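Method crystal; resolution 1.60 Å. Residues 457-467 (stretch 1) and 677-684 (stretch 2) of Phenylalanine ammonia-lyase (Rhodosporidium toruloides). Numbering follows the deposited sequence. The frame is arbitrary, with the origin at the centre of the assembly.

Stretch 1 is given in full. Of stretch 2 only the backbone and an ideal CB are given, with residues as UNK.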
# COMPACT_ATOMS: atom_id res chain seq x y z
N ALA B 457 -31.99 -14.75 -12.93
CA ALA B 457 -32.42 -16.00 -13.54
C ALA B 457 -33.70 -15.73 -14.33
O ALA B 457 -34.63 -15.08 -13.81
CB ALA B 457 -32.71 -17.00 -12.45
N ALA B 458 -33.78 -16.24 -15.55
CA ALA B 458 -34.97 -16.04 -16.39
C ALA B 458 -36.15 -16.94 -16.02
O ALA B 458 -37.28 -16.62 -16.36
CB ALA B 458 -34.62 -16.31 -17.87
N GLU B 459 -35.83 -18.08 -15.43
CA GLU B 459 -36.83 -19.10 -15.11
C GLU B 459 -36.79 -19.35 -13.61
O GLU B 459 -36.26 -18.52 -12.85
CB GLU B 459 -36.64 -20.35 -15.97
CG GLU B 459 -36.86 -20.08 -17.50
CD GLU B 459 -38.31 -19.85 -17.86
OE1 GLU B 459 -39.24 -20.30 -17.12
OE2 GLU B 459 -38.55 -19.27 -18.94
N ASP B 460 -37.37 -20.46 -13.15
CA ASP B 460 -37.45 -20.69 -11.68
C ASP B 460 -36.07 -20.66 -11.02
O ASP B 460 -35.16 -21.37 -11.46
CB ASP B 460 -38.17 -22.01 -11.36
CG ASP B 460 -39.69 -21.87 -11.31
OD1 ASP B 460 -40.26 -20.78 -11.45
OD2 ASP B 460 -40.33 -22.91 -11.08
N PRO B 461 -35.91 -19.82 -9.99
CA PRO B 461 -34.62 -19.64 -9.35
C PRO B 461 -34.16 -20.84 -8.56
O PRO B 461 -32.97 -20.92 -8.22
CB PRO B 461 -34.84 -18.43 -8.42
CG PRO B 461 -36.12 -17.88 -8.71
CD PRO B 461 -36.90 -18.82 -9.54
N SER B 462 -35.05 -21.75 -8.22
CA SER B 462 -34.65 -22.96 -7.49
C SER B 462 -33.62 -23.78 -8.21
O SER B 462 -32.82 -24.48 -7.57
CB SER B 462 -35.82 -23.83 -7.09
OG SER B 462 -36.54 -24.24 -8.18
N LEU B 463 -33.56 -23.62 -9.52
CA LEU B 463 -32.60 -24.40 -10.35
C LEU B 463 -31.86 -23.52 -11.33
O LEU B 463 -31.37 -23.98 -12.34
CB LEU B 463 -33.28 -25.58 -11.04
CG LEU B 463 -33.65 -26.74 -10.09
CD1 LEU B 463 -34.45 -27.82 -10.80
CD2 LEU B 463 -32.40 -27.37 -9.49
N SER B 464 -31.74 -22.26 -10.97
CA SER B 464 -31.00 -21.31 -11.82
C SER B 464 -30.47 -20.17 -10.98
O SER B 464 -31.26 -19.41 -10.38
CB SER B 464 -31.91 -20.76 -12.91
OG SER B 464 -31.24 -19.78 -13.70
N TYR B 465 -29.14 -20.06 -10.97
CA TYR B 465 -28.40 -19.05 -10.21
C TYR B 465 -27.61 -18.12 -11.14
O TYR B 465 -26.57 -17.57 -10.77
CB TYR B 465 -27.43 -19.74 -9.24
CG TYR B 465 -28.04 -20.95 -8.59
CD1 TYR B 465 -29.18 -20.83 -7.85
CD2 TYR B 465 -27.48 -22.22 -8.79
CE1 TYR B 465 -29.81 -22.02 -7.29
CE2 TYR B 465 -28.06 -23.36 -8.27
CZ TYR B 465 -29.22 -23.26 -7.52
OH TYR B 465 -29.75 -24.43 -7.00
N HIS B 466 -28.14 -17.92 -12.34
CA HIS B 466 -27.50 -17.25 -13.44
C HIS B 466 -26.29 -16.42 -13.14
O HIS B 466 -25.18 -16.89 -13.36
CB HIS B 466 -28.55 -16.44 -14.21
CG HIS B 466 -28.05 -15.83 -15.50
ND1 HIS B 466 -28.81 -14.93 -16.21
CD2 HIS B 466 -26.86 -15.92 -16.14
CE1 HIS B 466 -28.12 -14.51 -17.26
NE2 HIS B 466 -26.94 -15.10 -17.25
N CYS B 467 -26.48 -15.19 -12.61
CA CYS B 467 -25.37 -14.21 -12.47
C CYS B 467 -24.63 -14.24 -11.09
O CYS B 467 -23.86 -13.34 -10.79
CB CYS B 467 -25.84 -12.81 -12.79
SG CYS B 467 -26.25 -12.58 -14.54
N UNK B 677 -29.49 -12.84 -24.19
CA UNK B 677 -30.07 -13.20 -22.89
C UNK B 677 -29.97 -14.73 -22.70
O UNK B 677 -29.97 -15.48 -23.68
CB UNK B 677 -31.52 -12.73 -22.80
N UNK B 678 -29.91 -15.16 -21.45
CA UNK B 678 -29.72 -16.56 -21.10
C UNK B 678 -30.92 -17.09 -20.35
O UNK B 678 -31.30 -16.57 -19.28
CB UNK B 678 -28.45 -16.74 -20.26
N UNK B 679 -31.54 -18.10 -20.91
CA UNK B 679 -32.77 -18.62 -20.31
C UNK B 679 -32.56 -19.60 -19.18
O UNK B 679 -33.35 -19.63 -18.27
CB UNK B 679 -33.62 -19.30 -21.39
N UNK B 680 -31.46 -20.38 -19.23
CA UNK B 680 -31.12 -21.26 -18.13
C UNK B 680 -30.92 -22.71 -18.56
O UNK B 680 -31.79 -23.29 -19.22
CB UNK B 680 -32.21 -21.19 -17.06
N UNK B 681 -29.76 -23.27 -18.21
CA UNK B 681 -29.44 -24.64 -18.62
C UNK B 681 -30.48 -25.68 -18.17
O UNK B 681 -30.75 -26.63 -18.86
CB UNK B 681 -28.07 -25.03 -18.06
N UNK B 682 -30.98 -25.54 -16.95
CA UNK B 682 -31.92 -26.54 -16.44
C UNK B 682 -33.27 -26.42 -17.15
O UNK B 682 -33.82 -27.42 -17.61
CB UNK B 682 -32.10 -26.38 -14.93
N UNK B 683 -33.81 -25.21 -17.26
CA UNK B 683 -35.05 -25.01 -17.99
C UNK B 683 -34.95 -25.59 -19.39
O UNK B 683 -35.88 -26.25 -19.93
CB UNK B 683 -35.40 -23.52 -18.06
N UNK B 684 -33.83 -25.31 -20.06
CA UNK B 684 -33.63 -25.74 -21.45
C UNK B 684 -33.28 -27.22 -21.60
O UNK B 684 -33.37 -27.77 -22.70
CB UNK B 684 -32.52 -24.90 -22.09

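Position 677 has CA-to-CB sideways and no atom of stretch 1 within 5.5 Å of its ideal CB, so stretch 1 sets no preference. The deposited residue is A677, which makes no contact.

At position 678 CA-to-CB points toward stretch 1, and the ideal CB lies 3.8 Å from H466 NE2. An aliphatic stem, short or long, would suit. The residue is R678. Its CB packs obliquely on the imidazole, 3.7 Å from H466 NE2, while the extended chain (chi1 to chi3 all t) carries the guanidinium onward. A water donates to R678 O and accepts from A458 N, its O 2.7 and 3.0 Å from them.

Position 679 starts sideways, its ideal CB 4.7 Å from A458 CB. The E459 carboxylate offers negative charge beyond the reach of a short side chain, so a long donor, lysine or arginine, fits best. R679 stretches out with chi1 to chi3 all t and forms a salt bridge: NE donates to E459 OE2 at 2.8 Å (155°) and NH2 to E459 OE2 at 3.0 Å (141°). OE2 sits near the guanidinium plane, at its edge. A second water donates to R679 O and accepts from E459 N, its O 2.8 and 3.1 Å from them.

Position 680 has phi/psi of 126/126, at which a CB would jam against the preceding carbonyl O; that alone calls for glycine. The ideal CB would also lie 3.8 Å from S464 OG. The residue is G680.

Position 681 points sideways with nothing of stretch 1 within 5.5 Å of its ideal CB, so stretch 1 sets no preference. D681 accepts from R678, OD1 to NH2 2.9 Å, in a salt bridge.

Position 682 points toward stretch 1, its ideal CB 3.6 Å from L463 O and the leucine side chain nearby. A compact or medium aliphatic group is favoured. V682 (chi1 t) places CG1 3.8 Å from L463 CB and CG2 3.5 Å from L463 O. A third water donates to L463 O and accepts from V682 N, its O 2.9 and 3.0 Å from them.

At position 683 the ideal CB is 3.8 Å from E459 CG, so an aliphatic or aromatic group could cover that methylene. F683 lays a ring face there: E459 CG is 3.9 Å from the centroid of the F683 ring, 29° off its normal, a CH-pi contact.

Position 684 is out of reach and unconstrained by stretch 1. L684 donates through its backbone, N to G680 O, 3.0 Å.

Stretch 2, residues 677-684: ARRGDVFL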
# COMPACT_ATOMS: atom_id res chain seq x y z
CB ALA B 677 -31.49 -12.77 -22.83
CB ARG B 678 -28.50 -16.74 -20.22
CG ARG B 678 -28.11 -18.21 -20.06
CD ARG B 678 -26.99 -18.41 -19.05
NE ARG B 678 -26.45 -19.78 -19.16
CZ ARG B 678 -25.52 -20.16 -20.03
NH1 ARG B 678 -24.89 -19.30 -20.81
NH2 ARG B 678 -25.18 -21.43 -20.08
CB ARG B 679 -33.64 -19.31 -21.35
CG ARG B 679 -35.04 -19.54 -20.86
CD ARG B 679 -36.05 -19.82 -21.95
NE ARG B 679 -37.42 -19.76 -21.46
CZ ARG B 679 -38.50 -20.07 -22.18
NH1 ARG B 679 -38.42 -20.42 -23.48
NH2 ARG B 679 -39.70 -19.97 -21.59
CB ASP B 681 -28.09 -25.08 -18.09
CG ASP B 681 -26.93 -24.35 -18.74
OD1 ASP B 681 -27.14 -23.51 -19.64
OD2 ASP B 681 -25.77 -24.66 -18.34
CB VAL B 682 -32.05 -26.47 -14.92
CG1 VAL B 682 -33.13 -27.38 -14.42
CG2 VAL B 682 -30.73 -26.81 -14.25
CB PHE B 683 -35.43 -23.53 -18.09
CG PHE B 683 -36.70 -23.32 -18.86
CD1 PHE B 683 -37.94 -23.44 -18.21
CD2 PHE B 683 -36.68 -23.14 -20.21
CE1 PHE B 683 -39.14 -23.31 -18.91
CE2 PHE B 683 -37.89 -23.02 -20.91
CZ PHE B 683 -39.09 -23.11 -20.24
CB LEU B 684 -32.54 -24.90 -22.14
CG LEU B 684 -32.87 -23.42 -22.35
CD1 LEU B 684 -31.64 -22.69 -22.91
CD2 LEU B 684 -34.03 -23.21 -23.31
O HOH W 1 -31.16 -17.26 -16.66
O HOH W 2 -33.20 -19.66 -15.52
O HOH W 3 -30.34 -23.45 -14.95
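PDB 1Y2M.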